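PDB 3SDO: nitrilotriacetate monooxygenase from Burkholderia pseudomallei, which probably acts as a flavin (FMN)-dependent monooxygenase, inserting oxygen from molecular oxygen into an organic substrate such as nitrilotriacetate. Local coordinates for residues 375-387 with 408-421. Numbering follows the deposited sequence.
With EDO (1,2-ethanediol), chain D.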
loop_
_atom_site.group_PDB
_atom_site.type_symbol
_atom_site.label_atom_id
_atom_site.label_comp_id
_atom_site.label_asym_id
_atom_site.label_seq_id
_atom_site.Cartn_x
_atom_site.Cartn_y
_atom_site.Cartn_z
ATOM N N PRO A 375 21.182 6.868 -29.636
ATOM C CA PRO A 375 20.534 5.580 -29.376
ATOM C C PRO A 375 21.407 4.357 -29.689
ATOM O O PRO A 375 21.460 3.433 -28.887
ATOM C CB PRO A 375 19.288 5.623 -30.263
ATOM C CG PRO A 375 18.946 7.108 -30.363
ATOM C CD PRO A 375 20.271 7.837 -30.278
ATOM N N GLU A 376 22.106 4.355 -30.815
ATOM C CA GLU A 376 22.947 3.207 -31.170
ATOM C C GLU A 376 24.082 3.049 -30.170
ATOM O O GLU A 376 24.347 1.936 -29.712
ATOM C CB GLU A 376 23.540 3.338 -32.582
ATOM C CG GLU A 376 22.579 3.169 -33.731
ATOM C CD GLU A 376 22.118 1.749 -33.978
ATOM O OE1 GLU A 376 22.579 0.789 -33.305
ATOM O OE2 GLU A 376 21.249 1.615 -34.864
ATOM N N ALA A 377 24.757 4.150 -29.822
ATOM C CA ALA A 377 25.898 4.063 -28.892
ATOM C C ALA A 377 25.455 3.591 -27.523
ATOM O O ALA A 377 26.114 2.754 -26.912
ATOM C CB ALA A 377 26.652 5.411 -28.778
ATOM N N VAL A 378 24.333 4.125 -27.038
ATOM C CA VAL A 378 23.817 3.749 -25.727
ATOM C C VAL A 378 23.356 2.282 -25.715
ATOM O O VAL A 378 23.589 1.550 -24.747
ATOM C CB VAL A 378 22.659 4.723 -25.292
ATOM C CG1 VAL A 378 21.866 4.160 -24.107
ATOM C CG2 VAL A 378 23.243 6.117 -24.970
ATOM N N ALA A 379 22.704 1.850 -26.796
ATOM C CA ALA A 379 22.322 0.435 -26.947
ATOM C C ALA A 379 23.552 -0.483 -26.962
ATOM O O ALA A 379 23.539 -1.544 -26.327
ATOM C CB ALA A 379 21.464 0.210 -28.212
ATOM N N SER A 380 24.602 -0.065 -27.677
ATOM C CA SER A 380 25.839 -0.818 -27.748
ATOM C C SER A 380 26.453 -1.045 -26.350
ATOM O O SER A 380 26.966 -2.120 -26.080
ATOM C CB SER A 380 26.858 -0.149 -28.678
ATOM O OG SER A 380 26.494 -0.312 -30.048
ATOM N N GLU A 381 26.386 -0.035 -25.484
ATOM C CA GLU A 381 26.937 -0.145 -24.124
ATOM C C GLU A 381 26.087 -1.093 -23.269
ATOM O O GLU A 381 26.626 -1.911 -22.524
ATOM C CB GLU A 381 27.021 1.244 -23.483
ATOM C CG GLU A 381 27.593 1.270 -22.082
ATOM C CD GLU A 381 29.079 0.929 -22.001
ATOM O OE1 GLU A 381 29.733 0.707 -23.045
ATOM O OE2 GLU A 381 29.597 0.892 -20.862
ATOM N N MET A 382 24.771 -1.005 -23.387
ATOM C CA MET A 382 23.885 -1.963 -22.706
ATOM C C MET A 382 24.171 -3.378 -23.160
ATOM O O MET A 382 24.222 -4.300 -22.335
ATOM C CB MET A 382 22.398 -1.642 -22.932
ATOM C CG MET A 382 21.974 -0.308 -22.304
ATOM S SD MET A 382 20.265 0.171 -22.688
ATOM C CE MET A 382 20.348 1.851 -22.058
ATOM N N ILE A 383 24.331 -3.555 -24.472
ATOM C CA ILE A 383 24.660 -4.865 -25.039
ATOM C C ILE A 383 25.987 -5.344 -24.488
ATOM O O ILE A 383 26.133 -6.505 -24.132
ATOM C CB ILE A 383 24.686 -4.830 -26.571
ATOM C CG1 ILE A 383 23.245 -4.776 -27.110
ATOM C CG2 ILE A 383 25.524 -6.032 -27.142
ATOM C CD1 ILE A 383 23.093 -4.296 -28.586
ATOM N N ARG A 384 26.949 -4.438 -24.381
ATOM C CA ARG A 384 28.252 -4.785 -23.825
ATOM C C ARG A 384 28.126 -5.314 -22.390
ATOM O O ARG A 384 28.721 -6.355 -22.051
ATOM C CB ARG A 384 29.196 -3.580 -23.857
ATOM C CG ARG A 384 30.561 -3.863 -23.245
ATOM C CD ARG A 384 31.541 -2.733 -23.465
ATOM N NE ARG A 384 31.429 -1.740 -22.412
ATOM C CZ ARG A 384 32.154 -1.703 -21.297
ATOM N NH1 ARG A 384 33.067 -2.634 -21.047
ATOM N NH2 ARG A 384 31.954 -0.718 -20.412
ATOM N N TRP A 385 27.355 -4.610 -21.554
ATOM C CA TRP A 385 27.174 -5.036 -20.154
ATOM C C TRP A 385 26.567 -6.438 -20.069
ATOM O O TRP A 385 26.962 -7.241 -19.231
ATOM C CB TRP A 385 26.283 -4.050 -19.376
ATOM C CG TRP A 385 27.006 -2.808 -18.928
ATOM C CD1 TRP A 385 27.794 -2.006 -19.694
ATOM C CD2 TRP A 385 27.007 -2.236 -17.618
ATOM N NE1 TRP A 385 28.295 -0.975 -18.953
ATOM C CE2 TRP A 385 27.834 -1.090 -17.665
ATOM C CE3 TRP A 385 26.382 -2.568 -16.407
ATOM C CZ2 TRP A 385 28.048 -0.273 -16.555
ATOM C CZ3 TRP A 385 26.609 -1.756 -15.295
ATOM C CH2 TRP A 385 27.431 -0.615 -15.384
ATOM N N VAL A 386 25.631 -6.729 -20.953
ATOM C CA VAL A 386 24.959 -8.044 -20.978
ATOM C C VAL A 386 25.875 -9.127 -21.582
ATOM O O VAL A 386 26.048 -10.188 -20.982
ATOM C CB VAL A 386 23.599 -7.959 -21.697
ATOM C CG1 VAL A 386 22.974 -9.352 -21.898
ATOM C CG2 VAL A 386 22.652 -7.085 -20.867
ATOM N N ASP A 387 26.509 -8.836 -22.714
ATOM C CA ASP A 387 27.457 -9.780 -23.334
ATOM C C ASP A 387 28.567 -10.194 -22.378
ATOM O O ASP A 387 28.982 -11.351 -22.377
ATOM C CB ASP A 387 28.164 -9.159 -24.542
ATOM C CG ASP A 387 27.325 -9.159 -25.796
ATOM O OD1 ASP A 387 26.219 -9.743 -25.831
ATOM O OD2 ASP A 387 27.822 -8.560 -26.761
ATOM N N PHE A 408 13.848 7.016 -23.902
ATOM C CA PHE A 408 14.333 5.658 -23.824
ATOM C C PHE A 408 13.412 4.711 -24.595
ATOM O O PHE A 408 13.875 3.905 -25.411
ATOM C CB PHE A 408 14.498 5.206 -22.370
ATOM C CG PHE A 408 15.000 3.815 -22.249
ATOM C CD1 PHE A 408 14.110 2.759 -22.128
ATOM C CD2 PHE A 408 16.364 3.551 -22.310
ATOM C CE1 PHE A 408 14.568 1.456 -22.053
ATOM C CE2 PHE A 408 16.821 2.258 -22.240
ATOM C CZ PHE A 408 15.919 1.206 -22.115
ATOM N N VAL A 409 12.108 4.808 -24.358
ATOM C CA VAL A 409 11.174 3.877 -25.003
ATOM C C VAL A 409 11.018 4.149 -26.495
ATOM O O VAL A 409 10.866 3.217 -27.273
ATOM C CB VAL A 409 9.768 3.820 -24.299
ATOM C CG1 VAL A 409 9.916 3.359 -22.855
ATOM C CG2 VAL A 409 9.046 5.133 -24.364
ATOM N N ASP A 410 11.064 5.411 -26.901
ATOM C CA ASP A 410 10.873 5.746 -28.306
ATOM C C ASP A 410 12.139 5.533 -29.146
ATOM O O ASP A 410 12.049 5.211 -30.329
ATOM C CB ASP A 410 10.358 7.185 -28.453
ATOM C CG ASP A 410 8.918 7.353 -27.966
ATOM O OD1 ASP A 410 8.220 6.357 -27.660
ATOM O OD2 ASP A 410 8.476 8.497 -27.885
ATOM N N HIS A 411 13.312 5.683 -28.536
ATOM C CA HIS A 411 14.554 5.692 -29.299
ATOM C C HIS A 411 15.530 4.574 -28.983
ATOM O O HIS A 411 16.178 4.089 -29.879
ATOM C CB HIS A 411 15.215 7.055 -29.194
ATOM C CG HIS A 411 14.335 8.149 -29.697
ATOM N ND1 HIS A 411 13.748 9.073 -28.859
ATOM C CD2 HIS A 411 13.840 8.389 -30.933
ATOM C CE1 HIS A 411 12.976 9.877 -29.572
ATOM N NE2 HIS A 411 13.013 9.481 -30.833
ATOM N N VAL A 412 15.633 4.142 -27.735
ATOM C CA VAL A 412 16.568 3.079 -27.411
ATOM C C VAL A 412 15.996 1.677 -27.634
ATOM O O VAL A 412 16.642 0.837 -28.294
ATOM C CB VAL A 412 17.136 3.219 -25.993
ATOM C CG1 VAL A 412 18.119 2.118 -25.746
ATOM C CG2 VAL A 412 17.814 4.594 -25.831
ATOM N N LEU A 413 14.790 1.414 -27.126
ATOM C CA LEU A 413 14.242 0.064 -27.231
ATOM C C LEU A 413 14.133 -0.445 -28.673
ATOM O O LEU A 413 14.440 -1.596 -28.923
ATOM C CB LEU A 413 12.908 -0.068 -26.468
ATOM C CG LEU A 413 13.009 0.021 -24.930
ATOM C CD1 LEU A 413 11.622 -0.136 -24.231
ATOM C CD2 LEU A 413 13.999 -1.019 -24.375
ATOM N N PRO A 414 13.690 0.399 -29.634
ATOM C CA PRO A 414 13.609 -0.061 -31.023
ATOM C C PRO A 414 14.960 -0.426 -31.646
ATOM O O PRO A 414 15.020 -1.323 -32.465
ATOM C CB PRO A 414 12.981 1.139 -31.742
ATOM C CG PRO A 414 12.198 1.799 -30.675
ATOM C CD PRO A 414 13.077 1.726 -29.489
ATOM N N VAL A 415 16.029 0.267 -31.267
ATOM C CA VAL A 415 17.386 -0.104 -31.671
ATOM C C VAL A 415 17.776 -1.450 -31.066
ATOM O O VAL A 415 18.277 -2.327 -31.760
ATOM C CB VAL A 415 18.427 0.967 -31.247
ATOM C CG1 VAL A 415 19.874 0.458 -31.489
ATOM C CG2 VAL A 415 18.150 2.287 -31.973
ATOM N N LEU A 416 17.510 -1.644 -29.783
ATOM C CA LEU A 416 17.796 -2.952 -29.173
ATOM C C LEU A 416 17.019 -4.083 -29.844
ATOM O O LEU A 416 17.587 -5.160 -30.112
ATOM C CB LEU A 416 17.538 -2.943 -27.672
ATOM C CG LEU A 416 18.511 -2.197 -26.773
ATOM C CD1 LEU A 416 17.961 -2.167 -25.334
ATOM C CD2 LEU A 416 19.891 -2.855 -26.821
ATOM N N SER A 417 15.736 -3.845 -30.131
ATOM C CA SER A 417 14.900 -4.826 -30.818
ATOM C C SER A 417 15.477 -5.168 -32.204
ATOM O O SER A 417 15.584 -6.341 -32.565
ATOM C CB SER A 417 13.430 -4.351 -30.972
ATOM O OG SER A 417 12.800 -4.159 -29.720
ATOM N N ALA A 418 15.867 -4.149 -32.954
ATOM C CA ALA A 418 16.452 -4.363 -34.277
ATOM C C ALA A 418 17.729 -5.212 -34.242
ATOM O O ALA A 418 18.011 -5.938 -35.209
ATOM C CB ALA A 418 16.709 -3.023 -34.958
ATOM N N ARG A 419 18.475 -5.141 -33.134
ATOM C CA ARG A 419 19.713 -5.896 -32.968
ATOM C C ARG A 419 19.537 -7.244 -32.258
ATOM O O ARG A 419 20.533 -7.945 -32.014
ATOM C CB ARG A 419 20.754 -5.031 -32.232
ATOM C CG ARG A 419 21.028 -3.738 -32.983
ATOM C CD ARG A 419 21.752 -2.659 -32.157
ATOM N NE ARG A 419 23.129 -3.015 -31.868
ATOM C CZ ARG A 419 24.032 -2.184 -31.349
ATOM N NH1 ARG A 419 23.741 -0.890 -31.104
ATOM N NH2 ARG A 419 25.252 -2.640 -31.105
ATOM N N GLY A 420 18.290 -7.624 -31.959
ATOM C CA GLY A 420 18.009 -8.942 -31.341
ATOM C C GLY A 420 18.212 -9.015 -29.847
ATOM O O GLY A 420 18.334 -10.112 -29.257
ATOM N N TYR A 421 18.222 -7.842 -29.213
ATOM C CA TYR A 421 18.446 -7.742 -27.786
ATOM C C TYR A 421 17.232 -7.210 -26.981
ATOM O O TYR A 421 17.382 -6.843 -25.820
ATOM C CB TYR A 421 19.684 -6.878 -27.530
ATOM C CG TYR A 421 21.017 -7.591 -27.690
ATOM C CD1 TYR A 421 21.605 -8.232 -26.620
ATOM C CD2 TYR A 421 21.707 -7.573 -28.890
ATOM C CE1 TYR A 421 22.840 -8.872 -26.751
ATOM C CE2 TYR A 421 22.949 -8.201 -29.026
ATOM C CZ TYR A 421 23.502 -8.848 -27.940
ATOM O OH TYR A 421 24.720 -9.472 -28.037
HETATM C C1 EDO D . 20.336 -1.592 -36.051
HETATM O O1 EDO D . 19.999 -0.422 -35.262
HETATM C C2 EDO D . 21.815 -1.720 -36.405
HETATM O O2 EDO D . 22.694 -1.503 -35.287
#
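Ile383 serves two flat groups at once: its CG1 sits over the centre of the Tyr421 ring, a CH-pi contact 3.6 Å from the centroid, while its CD1 lies over one face of the Arg419 guanidinium, toward the rim. At the edge of that guanidinium, NH1 and NH2 of Arg419 both donate, in plane, to Ser380 OG, the NH2 bond measuring 2.8 Å. Arg419 NH1 also forms a salt bridge with Glu376 OE1 at 3.0 Å, the two planes 36° apart. An ethanediol, probably from the crystallisation liquor, hydrogen-bonds through O2 to the same Glu376 oxygen. The Tyr421 hydroxyl donates to the syn lone pair of Asp387 OD1 at 2.7 Å. Met382 SD lies 5.4 Å from the Phe408 centroid at the ring edge, a Met-aromatic contact, with Met382 CE in the ring plane near Phe408 CE2. Ala379 CB packs against Val415 CG1 and Leu416 CD2. The axes of the two segments come within 8.8 Å and cross at -60°. After helix 408-418, Gly420, with positive phi, completes a Schellman motif that leads into Tyr421. Both helices cover the outside of the TIM-type barrel: Met382 reaches strands 268-277 and 393-396, Phe408 touches strand 393-396, and Leu416 rests on strand 11-15.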